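Local coordinates for protein beta-ketoacyl synthase (Pseudomonas aeruginosa, PDB 4CW4) that catalyses the condensation of acetyl-CoA with malonyl-ACP to give acetoacetyl-ACP, the primer that starts fatty acid synthesis, at residues V11-G16 / Y369-D374; V196-D201 / E365-V370; F289-Q294 / N543-V548; K416-A421 / F461-W466. All coordinates share one frame; numbering follows the deposited sequence. Where two conformers were deposited one is given.

Residues 11-16, near the N terminus, open contact 1, and helix segment 196-201 opens contact 2. Residues 289-294 then open contact 3. The chain next reaches strand 366-374, where contacts 2 and 1 both end, sharing Tyr369 and Val370. Contact 4 forms and closes the shortest span, a largely helical one of about 40 residues between 416-421 and 461-466, before residues 543-548 finally close contact 3. Contact 3 thus crosses contacts 1 and 2 and encloses contact 4. Contact 1 joins two sheet strands, contact 2 lays an outer helix on one of them, contact 3 seats the central helix, and contact 4 packs the C-terminal outer layer.

Contact 1. Residues V11-G16 / Y369-D374; sequences VIVGFG and YVVLMD
A classic beta bulge interrupts the antiparallel pairing of strands 10-19 and 366-374, neighbours in the N-terminal half of the thiolase fold. Val13 and Gly14 both face Val371, so the register slips by one residue between the non-hydrogen-bonded pairs Ile12-Leu372 and Phe15-Val370. The grip on Val371 is split accordingly. Its O receives Val13 N at 2.8 Å, nearly along the carbonyl axis, whereas Val371 N reaches Gly14 O at 2.9 Å from above the plane of that carbonyl. On either side of the bulge the pairing is regular: Val11-Met373 and Gly16-Tyr369 each exchange two bonds, and that from Val11 N to Met373 O is almost straight (176°). A CA-H...O contact from Leu372 CA to Val11 O, at 3.2 Å, supplements them.

Val13 lies across the side chains of Val371 and Met373 at about a right angle, its CG2 3.7 Å from Val371 CG1 and 3.9 Å from Met373 CG. Because Met373 is extended beyond CG, its SD and CE also run along this methyl. Ile12 and Leu372 lie side by side on the sheet face that looks toward helices 482-496 and 288-301, with Ile12 CG1 3.7 Å from Leu372 CD2. Phe15 shares that face but meets Val370 through CB alone; with CG in the crowded position (chi1 63°), its ring leads off to helix 482-496 and His386. Six backbone bonds therefore satisfy the polar groups that pair here, and the side chains that meet are apolar, as suits a fully buried sheet interior.

Contact 2. Residues V196-D201 / E365-V370; sequences VVAATD and ESSQYV
Helix segment 196-201 runs along strand 366-370 with the two chain directions 31° apart and the axes 7.4 Å from each other at closest approach, a distance short enough for small side chains to fill the interface. Ala198 is the residue that fits in. Its CB points at the strand and meets two neighbouring side chains that project from alternate positions, Ser367 and Tyr369. From Ser367 it meets the hydroxyl, with Ala198 CB 3.3 Å from Ser367 OG; the serine OG is anti to its backbone N (chi1 -177°), which brings it alongside the methyl. The polar partner of that hydroxyl is Asn312, so its meeting with alanine is packing.

Next to the serine, the same methyl lies at the edge of the Tyr369 ring, near its plane, with Ala198 CB 3.8 Å from Tyr369 CD2 and 3.9 Å from Tyr369 CE2. The next residue extends this contact around the ring: Ala199 N is 3.7 Å from Tyr369 CD2, and Ala199 CB is 4.2 Å from the same carbon. The ring thus runs beside the helix, and its OH, at the far end, bonds to Ser195 of this helix and to Ser226. That pair of hydroxyl partners fixes the tip of the ring while Ala198 CB borders its edge and Ala199 lies near CD2. Gln368, between the two strand residues, starts off away from the helix and bonds through OE1 to Ser24. Such a close, alanine-lined seating of helix 190-204 on strand 366-374 is the outer helix-on-sheet layer of the N-terminal half of a thiolase fold.

Contact 3. Residues F289-Q294 / N543-V548; sequences FLYNLQ and NNASGV
Apolar packing carries the middle of this contact. Leu290 points from helix 288-301 at the strand, and its CB rests 3.7 Å from Ala545 CB. With CG anti to the carbonyl carbon, the branch then continues along the strand backbone, placing Leu290 CD1 3.6 Å from Ala545 O and 3.9 Å from Gly547 N. The other methyl, CD2, takes the side of Gly547 on which a side chain would point at the helix. Tyr291 adds CE1, 4.0 Å from Ala545 CB.

In the thiolase fold this helix is the buried central one, starting just after Cys286, the inferred active-site cysteine and, as in relatives, probably the nucleophile; strand 543-550 belongs to the C-terminal half, and the two cross at 58°. Asn543 lies about 7 Å from Cys286, side chain to side chain.

Polar contact is confined to the strand's beginning. Tyr291 OH gives a short but weak hydrogen bond to Asn543 OD1, 2.7 Å away, the two side chains crossing at about a right angle with ring and amide planes 63° apart. The hydroxyl also touches the asparagine's CB. Asn543 ND2 is held separately, by Phe540 O and by Asp266 of the second subunit, while Tyr291 packs on Thr279 of that subunit.

Contact 4. Residues K416-A421 / F461-W466; sequences KAVASA and FGIDGW
Val418 is the centre of this contact, and its two methyls divide the work. CG1 stands over one face of the Phe461 ring, 3.6 Å from its centroid and 13° off the ring normal, a CH-pi contact centred on the ring. CG2 meets the indole of Trp466 tip to tip, with Val418 CG2 3.8 Å from Trp466 CH2. The valine torsion explains the division: CG1 is anti to the backbone N (chi1 177°), and CG2 is anti to the carbonyl carbon. Ala419 adds a smaller touch beyond the far end of the ring, its CB 3.9 Å from Phe461 CZ.

Behind this first shell, Ile463 backs the indole: its CD1 lies over one face of Trp466, offset toward the rim, and its looser contact with the valine is 4.5 Å from Ile463 CD1 to Val418 CG1. The chain is turned to bring these residues together by a Schellman motif at Gly462, whose positive phi (69°) ends helix 444-461. Phe461 O is bonded by Arg431 NE, and Trp466 NE1 by Ser434 OG, so polar bonds hold both the turn and the indole. On the helix side, Ser420 OG folds back to Ala417 O at 2.7 Å, an oxygen that also accepts Ala421 N.

Further out, Lys416 forms a salt bridge with Asp220 of the second subunit, and Ala419 packs on that subunit's Tyr628. Within its own chain, helix 409-425 lies between the end of helix 444-461, where Val457 also touches Val418, and strands 532-539 and 543-550, which its Ala417 meets.

Contact 1. Residues V11-G16 / Y369-D374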
loop_
_atom_site.group_PDB
_atom_site.type_symbol
_atom_site.label_atom_id
_atom_site.label_comp_id
_atom_site.label_asym_id
_atom_site.label_seq_id
_atom_site.Cartn_x
_atom_site.Cartn_y
_atom_site.Cartn_z
ATOM N N VAL A 11 18.724 15.943 -4.107
ATOM C CA VAL A 11 19.598 15.565 -5.211
ATOM C C VAL A 11 19.733 14.048 -5.256
ATOM O O VAL A 11 19.736 13.381 -4.220
ATOM C CB VAL A 11 20.970 16.261 -5.156
ATOM C CG1 VAL A 11 20.798 17.757 -5.280
ATOM C CG2 VAL A 11 21.740 15.935 -3.913
ATOM N N ILE A 12 19.817 13.518 -6.479
ATOM C CA ILE A 12 19.959 12.093 -6.714
ATOM C C ILE A 12 21.440 11.742 -6.677
ATOM O O ILE A 12 22.190 12.160 -7.559
ATOM C CB ILE A 12 19.357 11.671 -8.072
ATOM C CG1 ILE A 12 17.883 12.076 -8.183
ATOM C CG2 ILE A 12 19.552 10.157 -8.276
ATOM C CD1 ILE A 12 17.339 11.976 -9.586
ATOM N N VAL A 13 21.860 11.015 -5.643
ATOM C CA VAL A 13 23.273 10.699 -5.444
ATOM C C VAL A 13 23.617 9.253 -5.806
ATOM O O VAL A 13 24.794 8.874 -5.821
ATOM C CB VAL A 13 23.744 11.006 -3.998
ATOM C CG1 VAL A 13 23.437 12.465 -3.640
ATOM C CG2 VAL A 13 23.116 10.048 -2.986
ATOM N N GLY A 14 22.603 8.455 -6.134
ATOM C CA GLY A 14 22.820 7.080 -6.542
ATOM C C GLY A 14 21.542 6.531 -7.133
ATOM O O GLY A 14 20.473 7.084 -6.905
ATOM N N PHE A 15 21.653 5.445 -7.891
ATOM C CA PHE A 15 20.488 4.784 -8.462
ATOM C C PHE A 15 20.880 3.405 -8.925
ATOM O O PHE A 15 22.031 3.174 -9.316
ATOM C CB PHE A 15 19.873 5.612 -9.604
ATOM C CG PHE A 15 20.779 5.808 -10.792
ATOM C CD1 PHE A 15 21.676 6.849 -10.841
ATOM C CD2 PHE A 15 20.709 4.942 -11.877
ATOM C CE1 PHE A 15 22.500 7.007 -11.938
ATOM C CE2 PHE A 15 21.511 5.098 -12.974
ATOM C CZ PHE A 15 22.431 6.122 -12.997
ATOM N N GLY A 16 19.945 2.468 -8.848
ATOM C CA GLY A 16 20.250 1.125 -9.274
ATOM C C GLY A 16 19.022 0.267 -9.321
ATOM O O GLY A 16 17.951 0.710 -8.902
ATOM N N TYR A 369 15.637 1.664 -7.454
ATOM C CA TYR A 369 15.796 2.601 -6.344
ATOM C C TYR A 369 16.625 3.811 -6.751
ATOM O O TYR A 369 17.581 3.695 -7.514
ATOM C CB TYR A 369 16.437 1.914 -5.116
ATOM C CG TYR A 369 15.482 0.943 -4.532
ATOM C CD1 TYR A 369 14.443 1.385 -3.733
ATOM C CD2 TYR A 369 15.557 -0.411 -4.844
ATOM C CE1 TYR A 369 13.509 0.508 -3.247
ATOM C CE2 TYR A 369 14.632 -1.289 -4.369
ATOM C CZ TYR A 369 13.610 -0.834 -3.577
ATOM O OH TYR A 369 12.645 -1.695 -3.090
ATOM N N VAL A 370 16.253 4.971 -6.215
ATOM C CA VAL A 370 17.134 6.129 -6.248
ATOM C C VAL A 370 17.494 6.479 -4.814
ATOM O O VAL A 370 16.707 6.247 -3.879
ATOM C CB VAL A 370 16.509 7.370 -6.945
ATOM C CG1 VAL A 370 16.278 7.084 -8.443
ATOM C CG2 VAL A 370 15.235 7.831 -6.248
ATOM N N VAL A 371 18.689 7.024 -4.646
ATOM C CA VAL A 371 19.150 7.498 -3.347
ATOM C C VAL A 371 19.166 9.009 -3.415
ATOM O O VAL A 371 19.848 9.571 -4.256
ATOM C CB VAL A 371 20.549 6.976 -3.004
ATOM C CG1 VAL A 371 20.940 7.386 -1.592
ATOM C CG2 VAL A 371 20.623 5.476 -3.168
ATOM N N LEU A 372 18.391 9.656 -2.552
ATOM C CA LEU A 372 18.331 11.106 -2.474
ATOM C C LEU A 372 19.051 11.587 -1.229
ATOM O O LEU A 372 18.999 10.945 -0.171
ATOM C CB LEU A 372 16.879 11.594 -2.384
ATOM C CG LEU A 372 15.911 11.067 -3.439
ATOM C CD1 LEU A 372 14.512 11.624 -3.208
ATOM C CD2 LEU A 372 16.424 11.419 -4.848
ATOM N N MET A 373 19.694 12.743 -1.352
ATOM C CA MET A 373 20.189 13.460 -0.188
ATOM C C MET A 373 19.810 14.911 -0.306
ATOM O O MET A 373 19.643 15.406 -1.403
ATOM C CB MET A 373 21.711 13.388 -0.093
ATOM C CG MET A 373 22.267 12.043 0.242
ATOM S SD MET A 373 24.066 12.089 0.353
ATOM C CE MET A 373 24.337 10.378 0.857
ATOM N N ASP A 374 19.703 15.602 0.819
ATOM C CA ASP A 374 19.656 17.052 0.749
ATOM C C ASP A 374 20.981 17.601 0.214
ATOM O O ASP A 374 22.037 16.977 0.325
ATOM C CB ASP A 374 19.305 17.682 2.095
ATOM C CG ASP A 374 20.395 17.537 3.127
ATOM O OD1 ASP A 374 21.303 18.418 3.199
ATOM O OD2 ASP A 374 20.334 16.552 3.884
#

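Contact 2. Residues V196-D201 / E365-V370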
loop_
_atom_site.group_PDB
_atom_site.type_symbol
_atom_site.label_atom_id
_atom_site.label_comp_id
_atom_site.label_asym_id
_atom_site.label_seq_id
_atom_site.Cartn_x
_atom_site.Cartn_y
_atom_site.Cartn_z
ATOM N N VAL A 196 15.855 -6.629 -2.582
ATOM C CA VAL A 196 17.139 -6.747 -1.893
ATOM C C VAL A 196 18.296 -6.529 -2.879
ATOM O O VAL A 196 19.237 -5.781 -2.609
ATOM C CB VAL A 196 17.241 -8.125 -1.179
ATOM C CG1 VAL A 196 18.667 -8.449 -0.734
ATOM C CG2 VAL A 196 16.267 -8.179 -0.002
ATOM N N VAL A 197 18.212 -7.167 -4.034
ATOM C CA VAL A 197 19.291 -7.073 -5.022
ATOM C C VAL A 197 19.381 -5.679 -5.658
ATOM O O VAL A 197 20.483 -5.127 -5.842
ATOM C CB VAL A 197 19.151 -8.198 -6.073
ATOM C CG1 VAL A 197 20.120 -8.038 -7.184
ATOM C CG2 VAL A 197 19.320 -9.553 -5.384
ATOM N N ALA A 198 18.233 -5.082 -5.953
ATOM C CA ALA A 198 18.192 -3.722 -6.477
ATOM C C ALA A 198 18.685 -2.698 -5.466
ATOM O O ALA A 198 19.359 -1.740 -5.831
ATOM C CB ALA A 198 16.785 -3.375 -6.936
ATOM N N ALA A 199 18.307 -2.859 -4.204
ATOM C CA ALA A 199 18.701 -1.882 -3.203
ATOM C C ALA A 199 20.213 -1.848 -3.061
ATOM O O ALA A 199 20.802 -0.777 -2.919
ATOM C CB ALA A 199 18.030 -2.156 -1.867
ATOM N N THR A 200 20.846 -3.015 -3.086
ATOM C CA THR A 200 22.294 -3.055 -2.964
ATOM C C THR A 200 22.920 -2.312 -4.135
ATOM O O THR A 200 23.842 -1.519 -3.939
ATOM C CB THR A 200 22.856 -4.487 -2.910
ATOM O OG1 THR A 200 22.427 -5.136 -1.709
ATOM C CG2 THR A 200 24.382 -4.461 -2.947
ATOM N N ASP A 201 22.433 -2.574 -5.348
ATOM C CA ASP A 201 22.973 -1.888 -6.540
ATOM C C ASP A 201 22.886 -0.365 -6.350
ATOM O O ASP A 201 23.876 0.356 -6.571
ATOM C CB ASP A 201 22.203 -2.331 -7.783
ATOM C CG ASP A 201 22.788 -1.810 -9.066
ATOM O OD1 ASP A 201 24.033 -1.805 -9.230
ATOM O OD2 ASP A 201 21.999 -1.383 -9.928
ATOM N N GLU A 365 8.280 -7.042 -14.912
ATOM C CA GLU A 365 8.864 -7.011 -13.573
ATOM C C GLU A 365 10.040 -6.040 -13.523
ATOM O O GLU A 365 10.837 -5.945 -14.454
ATOM C CB GLU A 365 9.347 -8.406 -13.175
ATOM C CG GLU A 365 10.426 -8.996 -14.072
ATOM C CD GLU A 365 10.802 -10.436 -13.744
ATOM O OE1 GLU A 365 10.183 -11.067 -12.847
ATOM O OE2 GLU A 365 11.716 -10.951 -14.408
ATOM N N SER A 366 10.159 -5.332 -12.408
ATOM C CA SER A 366 11.245 -4.378 -12.215
ATOM C C SER A 366 11.375 -4.033 -10.764
ATOM O O SER A 366 10.371 -3.927 -10.053
ATOM C CB SER A 366 10.963 -3.084 -12.964
ATOM O OG SER A 366 12.068 -2.186 -12.857
ATOM N N SER A 367 12.608 -3.849 -10.315
ATOM C CA SER A 367 12.850 -3.210 -9.026
ATOM C C SER A 367 13.906 -2.157 -9.246
ATOM O O SER A 367 14.952 -2.427 -9.827
ATOM C CB SER A 367 13.300 -4.187 -7.940
ATOM O OG SER A 367 13.453 -3.495 -6.706
ATOM N N GLN A 368 13.632 -0.952 -8.756
ATOM C CA GLN A 368 14.461 0.226 -9.000
ATOM C C GLN A 368 14.483 1.073 -7.746
ATOM O O GLN A 368 13.452 1.218 -7.103
ATOM C CB GLN A 368 13.854 1.071 -10.120
ATOM C CG GLN A 368 13.686 0.398 -11.464
ATOM C CD GLN A 368 14.952 0.374 -12.270
ATOM O OE1 GLN A 368 16.045 0.202 -11.731
ATOM N NE2 GLN A 368 14.817 0.535 -13.577
ATOM N N TYR A 369 15.637 1.664 -7.454
ATOM C CA TYR A 369 15.796 2.601 -6.344
ATOM C C TYR A 369 16.625 3.811 -6.751
ATOM O O TYR A 369 17.581 3.695 -7.514
ATOM C CB TYR A 369 16.437 1.914 -5.116
ATOM C CG TYR A 369 15.482 0.943 -4.532
ATOM C CD1 TYR A 369 14.443 1.385 -3.733
ATOM C CD2 TYR A 369 15.557 -0.411 -4.844
ATOM C CE1 TYR A 369 13.509 0.508 -3.247
ATOM C CE2 TYR A 369 14.632 -1.289 -4.369
ATOM C CZ TYR A 369 13.610 -0.834 -3.577
ATOM O OH TYR A 369 12.645 -1.695 -3.090
ATOM N N VAL A 370 16.253 4.971 -6.215
ATOM C CA VAL A 370 17.134 6.129 -6.248
ATOM C C VAL A 370 17.494 6.479 -4.814
ATOM O O VAL A 370 16.707 6.247 -3.879
ATOM C CB VAL A 370 16.509 7.370 -6.945
ATOM C CG1 VAL A 370 16.278 7.084 -8.443
ATOM C CG2 VAL A 370 15.235 7.831 -6.248
#

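Contact 3. Residues F289-Q294 / N543-V548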
loop_
_atom_site.group_PDB
_atom_site.type_symbol
_atom_site.label_atom_id
_atom_site.label_comp_id
_atom_site.label_asym_id
_atom_site.label_seq_id
_atom_site.Cartn_x
_atom_site.Cartn_y
_atom_site.Cartn_z
ATOM N N PHE A 289 5.416 4.804 -7.985
ATOM C CA PHE A 289 6.740 5.285 -7.626
ATOM C C PHE A 289 6.752 6.791 -7.402
ATOM O O PHE A 289 7.419 7.262 -6.500
ATOM C CB PHE A 289 7.806 4.873 -8.646
ATOM C CG PHE A 289 9.088 5.629 -8.484
ATOM C CD1 PHE A 289 9.994 5.281 -7.502
ATOM C CD2 PHE A 289 9.366 6.714 -9.287
ATOM C CE1 PHE A 289 11.153 5.971 -7.345
ATOM C CE2 PHE A 289 10.539 7.420 -9.123
ATOM C CZ PHE A 289 11.431 7.051 -8.149
ATOM N N LEU A 290 6.011 7.537 -8.214
ATOM C CA LEU A 290 5.947 8.974 -8.037
ATOM C C LEU A 290 5.266 9.341 -6.718
ATOM O O LEU A 290 5.600 10.354 -6.130
ATOM C CB LEU A 290 5.268 9.653 -9.237
ATOM C CG LEU A 290 6.057 9.651 -10.558
ATOM C CD1 LEU A 290 5.296 10.411 -11.641
ATOM C CD2 LEU A 290 7.424 10.267 -10.359
ATOM N N TYR A 291 4.310 8.535 -6.254
ATOM C CA TYR A 291 3.733 8.768 -4.942
ATOM C C TYR A 291 4.771 8.603 -3.818
ATOM O O TYR A 291 4.847 9.423 -2.894
ATOM C CB TYR A 291 2.543 7.831 -4.705
ATOM C CG TYR A 291 1.261 8.133 -5.468
ATOM C CD1 TYR A 291 1.258 8.514 -6.788
ATOM C CD2 TYR A 291 0.038 7.998 -4.849
ATOM C CE1 TYR A 291 0.074 8.775 -7.466
ATOM C CE2 TYR A 291 -1.143 8.245 -5.518
ATOM C CZ TYR A 291 -1.116 8.639 -6.828
ATOM O OH TYR A 291 -2.281 8.898 -7.517
ATOM N N ASN A 292 5.600 7.569 -3.916
ATOM C CA ASN A 292 6.700 7.403 -2.975
ATOM C C ASN A 292 7.685 8.576 -3.112
ATOM O O ASN A 292 8.229 9.074 -2.126
ATOM C CB ASN A 292 7.434 6.074 -3.225
ATOM C CG ASN A 292 6.735 4.879 -2.611
ATOM O OD1 ASN A 292 6.038 4.988 -1.599
ATOM N ND2 ASN A 292 6.956 3.721 -3.209
ATOM N N LEU A 293 7.921 9.021 -4.337
ATOM C CA LEU A 293 8.889 10.092 -4.581
ATOM C C LEU A 293 8.367 11.419 -4.004
ATOM O O LEU A 293 9.146 12.202 -3.476
ATOM C CB LEU A 293 9.212 10.222 -6.071
ATOM C CG LEU A 293 10.327 11.191 -6.474
ATOM C CD1 LEU A 293 11.633 10.766 -5.860
ATOM C CD2 LEU A 293 10.466 11.262 -7.991
ATOM N N GLN A 294 7.056 11.644 -4.055
ATOM C CA GLN A 294 6.496 12.848 -3.467
ATOM C C GLN A 294 6.797 12.888 -1.965
ATOM O O GLN A 294 7.195 13.933 -1.403
ATOM C CB GLN A 294 4.993 12.945 -3.704
ATOM C CG GLN A 294 4.431 14.311 -3.286
ATOM C CD GLN A 294 2.924 14.376 -3.372
ATOM O OE1 GLN A 294 2.228 13.708 -2.600
ATOM N NE2 GLN A 294 2.403 15.157 -4.324
ATOM N N ASN A 543 -5.721 7.637 -10.399
ATOM C CA ASN A 543 -4.392 7.945 -9.912
ATOM C C ASN A 543 -3.557 8.558 -11.020
ATOM O O ASN A 543 -3.410 7.966 -12.076
ATOM C CB ASN A 543 -3.754 6.672 -9.335
ATOM C CG ASN A 543 -4.343 6.310 -7.977
ATOM O OD1 ASN A 543 -4.107 7.007 -6.988
ATOM N ND2 ASN A 543 -5.134 5.247 -7.924
ATOM N N ASN A 544 -3.053 9.765 -10.790
ATOM C CA ASN A 544 -2.235 10.471 -11.777
ATOM C C ASN A 544 -1.102 11.165 -11.058
ATOM O O ASN A 544 -1.294 11.701 -9.970
ATOM C CB ASN A 544 -3.039 11.545 -12.522
ATOM C CG ASN A 544 -4.323 11.011 -13.128
ATOM O OD1 ASN A 544 -4.329 10.456 -14.232
ATOM N ND2 ASN A 544 -5.424 11.176 -12.410
ATOM N N ALA A 545 0.071 11.198 -11.680
ATOM C CA ALA A 545 1.196 11.924 -11.105
ATOM C C ALA A 545 2.134 12.393 -12.180
ATOM O O ALA A 545 2.278 11.730 -13.208
ATOM C CB ALA A 545 1.953 11.066 -10.084
ATOM N N SER A 546 2.767 13.542 -11.926
ATOM C CA SER A 546 3.838 14.026 -12.782
ATOM C C SER A 546 4.978 14.541 -11.922
ATOM O O SER A 546 4.752 15.246 -10.933
ATOM C CB SER A 546 3.355 15.141 -13.713
ATOM O OG SER A 546 2.235 14.730 -14.464
ATOM N N GLY A 547 6.198 14.149 -12.274
ATOM C CA GLY A 547 7.386 14.572 -11.554
ATOM C C GLY A 547 8.311 15.448 -12.372
ATOM O O GLY A 547 8.372 15.317 -13.603
ATOM N N VAL A 548 9.062 16.303 -11.683
ATOM C CA VAL A 548 10.027 17.201 -12.313
ATOM C C VAL A 548 11.440 16.799 -11.906
ATOM O O VAL A 548 11.774 16.760 -10.718
ATOM C CB VAL A 548 9.769 18.668 -11.896
ATOM C CG1 VAL A 548 10.749 19.600 -12.598
ATOM C CG2 VAL A 548 8.345 19.067 -12.218
#

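Contact 4. Residues K416-A421 / F461-W466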
loop_
_atom_site.group_PDB
_atom_site.type_symbol
_atom_site.label_atom_id
_atom_site.label_comp_id
_atom_site.label_asym_id
_atom_site.label_seq_id
_atom_site.Cartn_x
_atom_site.Cartn_y
_atom_site.Cartn_z
ATOM N N LYS A 416 0.635 21.517 -13.555
ATOM C CA LYS A 416 1.330 22.007 -12.357
ATOM C C LYS A 416 2.825 21.695 -12.427
ATOM O O LYS A 416 3.663 22.486 -11.980
ATOM C CB LYS A 416 0.741 21.409 -11.078
ATOM C CG LYS A 416 -0.649 21.885 -10.755
ATOM C CD LYS A 416 -1.162 21.268 -9.474
ATOM C CE LYS A 416 -0.448 21.827 -8.263
ATOM N NZ LYS A 416 -0.906 21.246 -6.979
ATOM N N ALA A 417 3.168 20.539 -12.992
ATOM C CA ALA A 417 4.586 20.163 -13.099
ATOM C C ALA A 417 5.342 21.150 -13.993
ATOM O O ALA A 417 6.426 21.634 -13.641
ATOM C CB ALA A 417 4.731 18.728 -13.622
ATOM N N VAL A 418 4.776 21.435 -15.156
ATOM C CA VAL A 418 5.389 22.377 -16.074
ATOM C C VAL A 418 5.509 23.775 -15.430
ATOM O O VAL A 418 6.576 24.392 -15.485
ATOM C CB VAL A 418 4.644 22.405 -17.426
ATOM C CG1 VAL A 418 5.253 23.451 -18.349
ATOM C CG2 VAL A 418 4.731 21.025 -18.099
ATOM N N ALA A 419 4.446 24.251 -14.785
ATOM C CA ALA A 419 4.495 25.562 -14.157
ATOM C C ALA A 419 5.602 25.595 -13.105
ATOM O O ALA A 419 6.317 26.602 -12.975
ATOM C CB ALA A 419 3.158 25.907 -13.517
ATOM N N SER A 420 5.752 24.509 -12.349
ATOM C CA SER A 420 6.741 24.489 -11.278
ATOM C C SER A 420 8.150 24.573 -11.866
ATOM O O SER A 420 9.020 25.257 -11.316
ATOM C CB SER A 420 6.587 23.262 -10.383
ATOM O OG SER A 420 7.017 22.081 -11.026
ATOM N N ALA A 421 8.358 23.898 -13.003
ATOM C CA ALA A 421 9.648 23.929 -13.659
ATOM C C ALA A 421 9.945 25.333 -14.201
ATOM O O ALA A 421 11.073 25.801 -14.133
ATOM C CB ALA A 421 9.718 22.879 -14.774
ATOM N N PHE A 461 1.841 26.598 -22.505
ATOM C CA PHE A 461 3.147 27.126 -22.108
ATOM C C PHE A 461 4.006 27.529 -23.315
ATOM O O PHE A 461 5.175 27.871 -23.166
ATOM C CB PHE A 461 3.869 26.121 -21.199
ATOM C CG PHE A 461 3.268 26.035 -19.828
ATOM C CD1 PHE A 461 3.685 26.889 -18.821
ATOM C CD2 PHE A 461 2.260 25.123 -19.550
ATOM C CE1 PHE A 461 3.117 26.822 -17.557
ATOM C CE2 PHE A 461 1.679 25.068 -18.284
ATOM C CZ PHE A 461 2.116 25.920 -17.296
ATOM N N GLY A 462 3.426 27.491 -24.507
ATOM C CA GLY A 462 4.127 27.947 -25.698
ATOM C C GLY A 462 5.282 27.053 -26.093
ATOM O O GLY A 462 6.279 27.534 -26.617
ATOM N N ILE A 463 5.135 25.746 -25.865
ATOM C CA ILE A 463 6.137 24.767 -26.243
ATOM C C ILE A 463 5.758 24.192 -27.596
ATOM O O ILE A 463 4.587 23.915 -27.849
ATOM C CB ILE A 463 6.176 23.601 -25.231
ATOM C CG1 ILE A 463 6.280 24.153 -23.802
ATOM C CG2 ILE A 463 7.332 22.676 -25.544
ATOM C CD1 ILE A 463 6.210 23.080 -22.701
ATOM N N ASP A 464 6.747 24.006 -28.459
ATOM C CA ASP A 464 6.525 23.318 -29.724
ATOM C C ASP A 464 7.583 22.229 -29.855
ATOM O O ASP A 464 8.628 22.314 -29.227
ATOM C CB ASP A 464 6.589 24.302 -30.892
ATOM C CG ASP A 464 5.999 23.728 -32.172
ATOM O OD1 ASP A 464 5.222 22.739 -32.105
ATOM O OD2 ASP A 464 6.312 24.267 -33.249
ATOM N N GLY A 465 7.296 21.196 -30.639
ATOM C CA GLY A 465 8.233 20.100 -30.837
ATOM C C GLY A 465 8.699 19.461 -29.535
ATOM O O GLY A 465 9.873 19.117 -29.379
ATOM N N TRP A 466 7.781 19.314 -28.587
ATOM C CA TRP A 466 8.127 18.839 -27.242
ATOM C C TRP A 466 8.553 17.388 -27.345
ATOM O O TRP A 466 7.742 16.538 -27.704
ATOM C CB TRP A 466 6.930 18.931 -26.316
ATOM C CG TRP A 466 7.206 19.115 -24.841
ATOM C CD1 TRP A 466 8.394 19.365 -24.237
ATOM C CD2 TRP A 466 6.222 19.085 -23.807
ATOM N NE1 TRP A 466 8.216 19.491 -22.874
ATOM C CE2 TRP A 466 6.884 19.329 -22.589
ATOM C CE3 TRP A 466 4.843 18.877 -23.804
ATOM C CZ2 TRP A 466 6.207 19.378 -21.365
ATOM C CZ3 TRP A 466 4.169 18.920 -22.595
ATOM C CH2 TRP A 466 4.854 19.181 -21.389
#